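Local structure of cellulase (Xanthomonas axonopodis pv. citri, 4W7W) at residues L71-L79 / Y115-V125. The protein probably hydrolyses the beta-1,4-glucosidic bonds of cellulose, as a family 5 glycoside hydrolase, and binds cellopentaose. Residues are numbered along the deposited sequence; the frame is centred on the assembly and turned at random.
Sequences LWERVQPEL and YSGKRIGTSDV
The ring of Tyr115 lies between Leu79 and Glu73, with its edge against Trp72, and this is the tight part of the contact. CD2 of Leu79 sits over the centre of one face of the phenol ring, 3.5 Å from the centroid. CG of Glu73 lies over the opposite face, offset toward the rim. The CD2 edge of Tyr115 meets the face of Trp72 in a T-shaped stack, with the planes at 73°; CD2 of Tyr115 is 3.5 Å from CD2 of Trp72. With CG anti to the backbone N (chi1 -175°), the ring of Tyr115 carries its hydroxyl to the C-terminal end of helix 72-75. There OH of Tyr115 donates to O of Gln76 at 2.7 Å, on a lone pair in the carbonyl plane. NE1 of Trp72 donates to OE1 of Gln76 within the indole plane, which helps fix the indole; NE2 of Gln76 is hydrogen-bonded to Gly81 O and Asp132 OD2.

The side at Ser116 and Gly117 is looser and faces solvent. Glu73 bends at chi2 (88°), and its OE2 accepts from Ser116 N at 2.7 Å through the anti lone pair. A water donates to the same oxygen and accepts from Gly117 N. OE1 of Glu73 is hydrogen-bonded to ND2 of Asn111.

Tyr115 to Lys118 form a type I' turn that closes a two-stranded beta hairpin. The contact joins the short helix and loop after strand 65-70 to the hairpin and loop after the neighbouring strand 104-109. Such side-by-side packing of successive connections is expected of a (beta/alpha)8 barrel, the fold of this family 5 enzyme.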
loop_
_atom_site.group_PDB
_atom_site.type_symbol
_atom_site.label_atom_id
_atom_site.label_comp_id
_atom_site.label_asym_id
_atom_site.label_seq_id
_atom_site.Cartn_x
_atom_site.Cartn_y
_atom_site.Cartn_z
ATOM N N LEU A 71 8.695 5.331 -6.777
ATOM C CA LEU A 71 8.611 4.799 -8.143
ATOM C C LEU A 71 9.716 3.832 -8.488
ATOM O O LEU A 71 10.918 4.073 -8.242
ATOM C CB LEU A 71 8.666 5.902 -9.184
ATOM C CG LEU A 71 7.550 6.938 -9.101
ATOM C CD1 LEU A 71 7.653 7.860 -10.293
ATOM C CD2 LEU A 71 6.183 6.268 -9.046
ATOM N N TRP A 72 9.310 2.738 -9.122
ATOM C CA TRP A 72 10.234 1.770 -9.687
ATOM C C TRP A 72 11.271 2.456 -10.575
ATOM O O TRP A 72 12.463 2.189 -10.482
ATOM C CB TRP A 72 9.409 0.732 -10.457
ATOM C CG TRP A 72 10.135 -0.483 -10.920
ATOM C CD1 TRP A 72 11.470 -0.764 -10.825
ATOM C CD2 TRP A 72 9.535 -1.583 -11.602
ATOM N NE1 TRP A 72 11.733 -1.973 -11.422
ATOM C CE2 TRP A 72 10.561 -2.504 -11.892
ATOM C CE3 TRP A 72 8.226 -1.870 -12.005
ATOM C CZ2 TRP A 72 10.318 -3.690 -12.577
ATOM C CZ3 TRP A 72 7.986 -3.034 -12.704
ATOM C CH2 TRP A 72 9.027 -3.934 -12.975
ATOM N N GLU A 73 10.819 3.375 -11.422
ATOM C CA GLU A 73 11.706 4.040 -12.366
ATOM C C GLU A 73 12.740 4.923 -11.696
ATOM O O GLU A 73 13.800 5.181 -12.279
ATOM C CB GLU A 73 10.901 4.891 -13.336
ATOM C CG GLU A 73 9.901 4.117 -14.185
ATOM C CD GLU A 73 8.523 3.940 -13.556
ATOM O OE1 GLU A 73 8.336 4.163 -12.341
ATOM O OE2 GLU A 73 7.603 3.518 -14.288
ATOM N N ARG A 74 12.423 5.423 -10.492
ATOM C CA ARG A 74 13.342 6.279 -9.763
ATOM C C ARG A 74 14.331 5.479 -8.925
ATOM O O ARG A 74 15.479 5.920 -8.770
ATOM C CB ARG A 74 12.578 7.297 -8.907
ATOM C CG ARG A 74 11.839 8.300 -9.771
ATOM C CD ARG A 74 11.081 9.361 -8.982
ATOM N NE ARG A 74 10.512 10.333 -9.912
ATOM C CZ ARG A 74 9.334 10.935 -9.792
ATOM N NH1 ARG A 74 8.560 10.756 -8.733
ATOM N NH2 ARG A 74 8.935 11.748 -10.762
ATOM N N VAL A 75 13.930 4.304 -8.418
ATOM C CA VAL A 75 14.867 3.493 -7.658
ATOM C C VAL A 75 15.701 2.571 -8.540
ATOM O O VAL A 75 16.776 2.138 -8.131
ATOM C CB VAL A 75 14.137 2.712 -6.540
ATOM C CG1 VAL A 75 13.463 1.455 -7.058
ATOM C CG2 VAL A 75 15.079 2.394 -5.393
ATOM N N GLN A 76 15.209 2.259 -9.739
ATOM C CA GLN A 76 15.906 1.347 -10.663
ATOM C C GLN A 76 15.737 1.888 -12.063
ATOM O O GLN A 76 14.814 1.490 -12.766
ATOM C CB GLN A 76 15.377 -0.089 -10.552
ATOM C CG GLN A 76 16.272 -1.088 -11.262
ATOM C CD GLN A 76 15.728 -2.513 -11.252
ATOM O OE1 GLN A 76 14.512 -2.735 -11.278
ATOM N NE2 GLN A 76 16.610 -3.485 -11.205
ATOM N N PRO A 77 16.643 2.803 -12.476
ATOM C CA PRO A 77 16.435 3.527 -13.731
ATOM C C PRO A 77 16.591 2.713 -15.012
ATOM O O PRO A 77 16.205 3.189 -16.078
ATOM C CB PRO A 77 17.474 4.659 -13.682
ATOM C CG PRO A 77 17.946 4.732 -12.288
ATOM C CD PRO A 77 17.683 3.421 -11.635
ATOM N N GLU A 78 17.122 1.499 -14.910
ATOM C CA GLU A 78 17.134 0.556 -16.030
ATOM C C GLU A 78 16.656 -0.776 -15.526
ATOM O O GLU A 78 17.097 -1.234 -14.472
ATOM C CB GLU A 78 18.533 0.413 -16.589
ATOM C CG GLU A 78 19.045 1.662 -17.268
ATOM C CD GLU A 78 18.352 1.955 -18.594
ATOM O OE1 GLU A 78 17.724 1.031 -19.171
ATOM O OE2 GLU A 78 18.430 3.109 -19.059
ATOM N N LEU A 79 15.751 -1.406 -16.266
ATOM C CA LEU A 79 15.278 -2.726 -15.877
ATOM C C LEU A 79 16.457 -3.675 -15.740
ATOM O O LEU A 79 17.400 -3.646 -16.537
ATOM C CB LEU A 79 14.296 -3.280 -16.895
ATOM C CG LEU A 79 12.933 -2.604 -16.939
ATOM C CD1 LEU A 79 12.105 -3.220 -18.055
ATOM C CD2 LEU A 79 12.211 -2.712 -15.605
ATOM N N TYR A 115 6.125 -0.231 -15.907
ATOM C CA TYR A 115 7.420 0.438 -15.844
ATOM C C TYR A 115 7.501 1.319 -17.088
ATOM O O TYR A 115 7.349 0.827 -18.220
ATOM C CB TYR A 115 8.559 -0.566 -15.833
ATOM C CG TYR A 115 9.920 0.059 -15.659
ATOM C CD1 TYR A 115 10.664 0.472 -16.759
ATOM C CD2 TYR A 115 10.493 0.202 -14.401
ATOM C CE1 TYR A 115 11.928 1.023 -16.617
ATOM C CE2 TYR A 115 11.758 0.743 -14.241
ATOM C CZ TYR A 115 12.468 1.154 -15.353
ATOM O OH TYR A 115 13.728 1.704 -15.236
ATOM N N SER A 116 7.722 2.615 -16.863
ATOM C CA SER A 116 7.705 3.631 -17.909
ATOM C C SER A 116 6.508 3.449 -18.817
ATOM O O SER A 116 6.622 3.483 -20.046
ATOM C CB SER A 116 9.023 3.627 -18.678
ATOM O OG SER A 116 10.024 4.175 -17.848
ATOM N N GLY A 117 5.355 3.233 -18.189
ATOM C CA GLY A 117 4.095 3.184 -18.900
ATOM C C GLY A 117 3.767 1.896 -19.621
ATOM O O GLY A 117 2.720 1.814 -20.244
ATOM N N LYS A 118 4.636 0.889 -19.543
ATOM C CA LYS A 118 4.422 -0.401 -20.219
ATOM C C LYS A 118 4.104 -1.455 -19.173
ATOM O O LYS A 118 4.715 -1.498 -18.113
ATOM C CB LYS A 118 5.673 -0.837 -20.998
ATOM C CG LYS A 118 6.222 0.195 -21.968
ATOM C CD LYS A 118 5.268 0.517 -23.100
ATOM C CE LYS A 118 5.964 1.366 -24.158
ATOM N NZ LYS A 118 4.986 1.963 -25.104
ATOM N N ARG A 119 3.149 -2.324 -19.484
ATOM C CA ARG A 119 2.652 -3.285 -18.514
ATOM C C ARG A 119 3.574 -4.478 -18.334
ATOM O O ARG A 119 4.137 -5.009 -19.294
ATOM C CB ARG A 119 1.283 -3.803 -18.951
ATOM C CG ARG A 119 0.484 -4.509 -17.863
ATOM C CD ARG A 119 -0.163 -3.521 -16.911
ATOM N NE ARG A 119 -1.180 -2.692 -17.568
ATOM C CZ ARG A 119 -1.729 -1.607 -17.019
ATOM N NH1 ARG A 119 -1.398 -1.213 -15.792
ATOM N NH2 ARG A 119 -2.645 -0.934 -17.685
ATOM N N ILE A 120 3.696 -4.927 -17.094
ATOM C CA ILE A 120 4.319 -6.216 -16.810
ATOM C C ILE A 120 3.638 -7.312 -17.627
ATOM O O ILE A 120 2.406 -7.368 -17.725
ATOM C CB ILE A 120 4.220 -6.544 -15.312
ATOM C CG1 ILE A 120 5.154 -5.622 -14.534
ATOM C CG2 ILE A 120 4.531 -8.019 -15.062
ATOM C CD1 ILE A 120 4.992 -5.761 -13.043
ATOM N N GLY A 121 4.451 -8.182 -18.211
ATOM C CA GLY A 121 3.969 -9.276 -19.049
ATOM C C GLY A 121 4.076 -8.984 -20.530
ATOM O O GLY A 121 3.930 -9.881 -21.345
ATOM N N THR A 122 4.322 -7.725 -20.879
ATOM C CA THR A 122 4.661 -7.392 -22.252
ATOM C C THR A 122 6.104 -7.769 -22.504
ATOM O O THR A 122 6.852 -8.043 -21.562
ATOM C CB THR A 122 4.472 -5.895 -22.556
ATOM O OG1 THR A 122 5.328 -5.104 -21.716
ATOM C CG2 THR A 122 2.984 -5.490 -22.391
ATOM N N SER A 123 6.508 -7.777 -23.772
ATOM C CA SER A 123 7.916 -7.969 -24.097
ATOM C C SER A 123 8.789 -6.905 -23.444
ATOM O O SER A 123 9.905 -7.201 -23.039
ATOM C CB SER A 123 8.147 -7.976 -25.614
ATOM O OG SER A 123 7.554 -6.842 -26.225
ATOM N N ASP A 124 8.253 -5.687 -23.318
ATOM C CA ASP A 124 8.976 -4.542 -22.755
ATOM C C ASP A 124 9.315 -4.740 -21.277
ATOM O O ASP A 124 10.378 -4.324 -20.818
ATOM C CB ASP A 124 8.126 -3.271 -22.880
ATOM C CG ASP A 124 7.850 -2.892 -24.307
ATOM O OD1 ASP A 124 8.715 -2.229 -24.914
ATOM O OD2 ASP A 124 6.764 -3.247 -24.819
ATOM N N VAL A 125 8.401 -5.370 -20.538
ATOM C CA VAL A 125 8.539 -5.522 -19.088
ATOM C C VAL A 125 8.158 -6.946 -18.665
ATOM O O VAL A 125 7.048 -7.200 -18.215
ATOM C CB VAL A 125 7.680 -4.493 -18.319
ATOM C CG1 VAL A 125 8.039 -4.499 -16.839
ATOM C CG2 VAL A 125 7.837 -3.096 -18.896
HETATM O O HOH W 1 5.049 3.403 -15.276
#